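Local structure of putative uncharacterized protein (Bacteroides vulgatus, 4F7A) at residues Asn186-Asn189 with Arg195-Lys198; Asp411-Val414 with Glu418-Glu421. The protein probably binds mucin O-glycans at the outer membrane as a SusD/RagB-family lipoprotein with a TPR-like, largely helical fold. One frame throughout, in Å; residues are numbered along the deposited sequence. Where two conformers were deposited one is given.

Interaction 1: Asn186-Asn189 with Arg195-Lys198; sequences NMCN and RWIK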
# COMPACT_ATOMS: atom_id res chain seq x y z
N ASN A 186 1.77 17.68 -12.62
CA ASN A 186 1.65 17.44 -11.18
C ASN A 186 0.24 17.03 -10.74
O ASN A 186 -0.60 17.88 -10.46
CB ASN A 186 2.05 18.69 -10.40
CG ASN A 186 2.08 18.45 -8.90
OD1 ASN A 186 2.04 17.30 -8.46
ND2 ASN A 186 2.16 19.53 -8.11
N MSE A 187 -0.02 15.74 -10.68
CA MSE A 187 -1.20 15.24 -9.95
C MSE A 187 -0.83 14.44 -8.71
O MSE A 187 -1.70 13.77 -8.17
CB MSE A 187 -2.06 14.34 -10.85
CG MSE A 187 -2.75 15.07 -11.94
SE MSE A 187 -3.75 13.79 -13.01
CE MSE A 187 -4.80 12.88 -11.66
N CYS A 188 0.41 14.51 -8.25
CA CYS A 188 0.83 13.68 -7.10
C CYS A 188 1.51 14.49 -5.99
O CYS A 188 2.14 13.90 -5.12
CB CYS A 188 1.74 12.54 -7.56
SG CYS A 188 3.24 13.11 -8.35
N ASN A 189 1.32 15.81 -6.00
CA ASN A 189 1.90 16.72 -5.00
C ASN A 189 3.43 16.80 -5.12
O ASN A 189 4.15 16.84 -4.12
CB ASN A 189 1.44 16.38 -3.57
CG ASN A 189 1.75 17.49 -2.55
OD1 ASN A 189 1.77 18.68 -2.89
ND2 ASN A 189 1.96 17.11 -1.30
N ARG A 195 11.19 17.88 -5.96
CA ARG A 195 10.20 17.08 -5.25
C ARG A 195 9.97 15.70 -5.85
O ARG A 195 9.72 14.74 -5.13
CB ARG A 195 8.88 17.85 -5.11
CG ARG A 195 8.96 19.05 -4.16
CD ARG A 195 8.62 18.70 -2.73
NE ARG A 195 7.19 18.45 -2.57
CZ ARG A 195 6.27 19.39 -2.39
NH1 ARG A 195 6.59 20.67 -2.30
NH2 ARG A 195 5.00 19.04 -2.29
N TRP A 196 10.09 15.59 -7.16
CA TRP A 196 10.08 14.27 -7.81
C TRP A 196 11.26 13.41 -7.36
O TRP A 196 11.09 12.22 -7.12
CB TRP A 196 10.08 14.42 -9.35
CG TRP A 196 8.72 14.71 -9.90
CD1 TRP A 196 8.22 15.93 -10.24
CD2 TRP A 196 7.68 13.76 -10.19
NE1 TRP A 196 6.93 15.80 -10.72
CE2 TRP A 196 6.58 14.48 -10.70
CE3 TRP A 196 7.57 12.37 -10.05
CZ2 TRP A 196 5.41 13.85 -11.10
CZ3 TRP A 196 6.39 11.75 -10.43
CH2 TRP A 196 5.31 12.50 -10.93
N ILE A 197 12.44 14.00 -7.24
CA ILE A 197 13.60 13.25 -6.76
C ILE A 197 13.41 12.81 -5.31
O ILE A 197 13.71 11.66 -4.95
CB ILE A 197 14.92 14.05 -6.91
CG1 ILE A 197 15.17 14.41 -8.38
CG2 ILE A 197 16.10 13.21 -6.31
CD1 ILE A 197 16.45 15.30 -8.63
N LYS A 198 12.85 13.69 -4.48
CA LYS A 198 12.50 13.33 -3.09
C LYS A 198 11.49 12.17 -3.00
O LYS A 198 11.63 11.27 -2.17
CB LYS A 198 12.01 14.57 -2.36
CG LYS A 198 11.85 14.43 -0.88
CD LYS A 198 11.30 15.70 -0.23
CE LYS A 198 12.17 16.90 -0.46
NZ LYS A 198 11.83 17.99 0.54
O HOH W 1 6.07 15.82 -2.46
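Cys188 and Asn189 meet Trp196 and Arg195 where the loop after helix 151-174 turns back onto the start of helix 193-210; an Asx turn shapes the loop. Asn186 opens that turn: its OD1 accepts from Cys188 N at 3.2 Å, and the same oxygen also takes the N-H of Cys190. Met187, a selenomethionine, turns its CB away from helix 193-210; its side chain touches Glu26 and Lys30 of helix 15-30 and Ile243 of strand 241-243, and its backbone pairs with Ser244. Cys188 faces the other way. Its SG sits between the backbone N and the carbonyl carbon (chi1 61°), which brings the sulfur to the six-membered ring of Trp196. This is an oblique sulfur-aromatic contact: Cys188 SG lies 3.9 Å from the centroid of that Trp196 ring, 35° off its normal, and 3.4 Å from Trp196 CH2. Leu169 of helix 151-174 also touches the indole, while Ile241 and Ile243, with Gln29 of helix 15-30, touch the buried cysteine. Asn189, with left-handed backbone angles, closes the segment. Its amide is held by ND2 donating to the carbonyls of Asp238 and Asn240, and lies close beside the Arg195 guanidinium, the planes 85° apart. The Asn189 carbonyl meets the arginine, whose chain bends at chi2 and chi3 to reach it. Arg195 NH2 donates a weak bond to Asn189 O, 3.0 Å away. A water in the guanidinium plane doubles the link, donating to Asn189 O at 2.7 Å and accepting from Arg195 NE at 2.9 Å.

Interaction 2: Asp411-Val414 with Glu418-Glu421; sequences DDAV and EQLE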
# COMPACT_ATOMS: atom_id res chain seq x y z
N ASP A 411 10.12 2.79 24.45
CA ASP A 411 10.97 2.31 25.54
C ASP A 411 10.46 1.03 26.21
O ASP A 411 11.23 0.36 26.88
CB ASP A 411 11.16 3.37 26.65
CG ASP A 411 11.93 4.59 26.18
OD1 ASP A 411 12.52 4.57 25.08
OD2 ASP A 411 11.93 5.57 26.95
N ASP A 412 9.16 0.74 26.07
CA ASP A 412 8.56 -0.48 26.58
C ASP A 412 8.74 -1.64 25.61
O ASP A 412 7.76 -2.36 25.38
CB ASP A 412 7.04 -0.37 26.64
CG ASP A 412 6.55 0.66 27.59
OD1 ASP A 412 7.34 1.23 28.36
OD2 ASP A 412 5.32 0.88 27.54
N ALA A 413 9.87 -1.71 24.91
CA ALA A 413 10.19 -2.93 24.13
C ALA A 413 11.16 -3.79 24.92
O ALA A 413 12.14 -3.26 25.47
CB ALA A 413 10.79 -2.54 22.82
N VAL A 414 10.88 -5.10 25.01
CA VAL A 414 11.77 -6.06 25.67
C VAL A 414 12.91 -6.54 24.76
O VAL A 414 13.90 -7.06 25.24
CB VAL A 414 11.00 -7.27 26.24
CG1 VAL A 414 9.91 -6.80 27.23
CG2 VAL A 414 10.38 -8.13 25.17
N GLU A 418 10.42 -6.61 19.18
CA GLU A 418 9.27 -5.82 19.65
C GLU A 418 9.41 -4.37 19.19
O GLU A 418 8.43 -3.72 18.87
CB GLU A 418 9.11 -5.85 21.18
CG GLU A 418 7.78 -5.25 21.57
CD GLU A 418 7.45 -5.30 23.03
OE1 GLU A 418 8.17 -5.92 23.84
OE2 GLU A 418 6.40 -4.70 23.37
N GLN A 419 10.63 -3.86 19.13
CA GLN A 419 10.83 -2.52 18.59
C GLN A 419 10.39 -2.44 17.14
O GLN A 419 9.73 -1.48 16.73
CB GLN A 419 12.28 -2.06 18.71
CG GLN A 419 12.80 -1.87 20.11
CD GLN A 419 14.30 -1.59 20.05
OE1 GLN A 419 15.07 -2.36 19.49
NE2 GLN A 419 14.67 -0.48 20.53
N LEU A 420 10.77 -3.43 16.35
CA LEU A 420 10.33 -3.49 14.98
C LEU A 420 8.79 -3.58 14.93
O LEU A 420 8.16 -2.91 14.14
CB LEU A 420 10.93 -4.66 14.23
CG LEU A 420 10.54 -4.80 12.77
CD1 LEU A 420 10.89 -3.55 11.95
CD2 LEU A 420 11.20 -6.09 12.13
N GLU A 421 8.20 -4.38 15.80
CA GLU A 421 6.75 -4.49 15.86
C GLU A 421 6.08 -3.14 16.09
O GLU A 421 5.11 -2.81 15.42
CB GLU A 421 6.31 -5.49 16.92
CG GLU A 421 4.79 -5.64 16.98
CD GLU A 421 4.33 -6.68 18.04
OE1 GLU A 421 5.18 -7.22 18.81
OE2 GLU A 421 3.09 -6.91 18.12
O HOH W 2 5.07 -2.88 24.91
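Val414 N donates to Glu418 OE1 at 3.1 Å in an almost straight bond (174°), tying the loop to the first turn of helix 416-431. The N-H comes from above the carboxylate, 49° out of its plane, and Val414 CG2 packs against the same oxygen at 3.4 Å. Glu418 reaches back because CG is anti to the backbone N (chi1 -170°) and the chain stays extended beyond it. The other oxygen, OE2, is bridged to Asp412 O by a water that donates to both, 2.7 Å from OE2 and 2.8 Å from the carbonyl. Beside this polar grip, Ala413 points its methyl toward the helix, CB resting 3.4 Å from Gln419 CG. In the second shell, Thr406 OG1 hydrogen-bonds to Glu418 OE2, and Asn415 OD1 accepts from Glu418 N. With an alanine here in place of the glutamate, the Val414 N-H and the Thr406 hydroxyl would probably lose their carboxylate partner, and the loop would be freer to shift. The contact lies at the surface, but Leu420, buried, packs on Glu343 and Leu346 of helix 334-346, and Gln419 also touches Leu346.

In the fold
Both contacts are local: each joins a loop to the first turns of the helix that follows it, helix 193-210 in interaction 1 and helix 416-431 in interaction 2. They lie in series along the chain and do not touch, their centres 34 Å apart and their nearest atoms about 20 Å apart. Interaction 1 is the deeper, partly buried and about 18 Å from the centre of the chain to its own centre; interaction 2 is a surface contact about 24 Å out by the same measure. In both, a water supplements a side-chain bond to the loop backbone, but the roles reverse: arginine donates in one, glutamate accepts in the other.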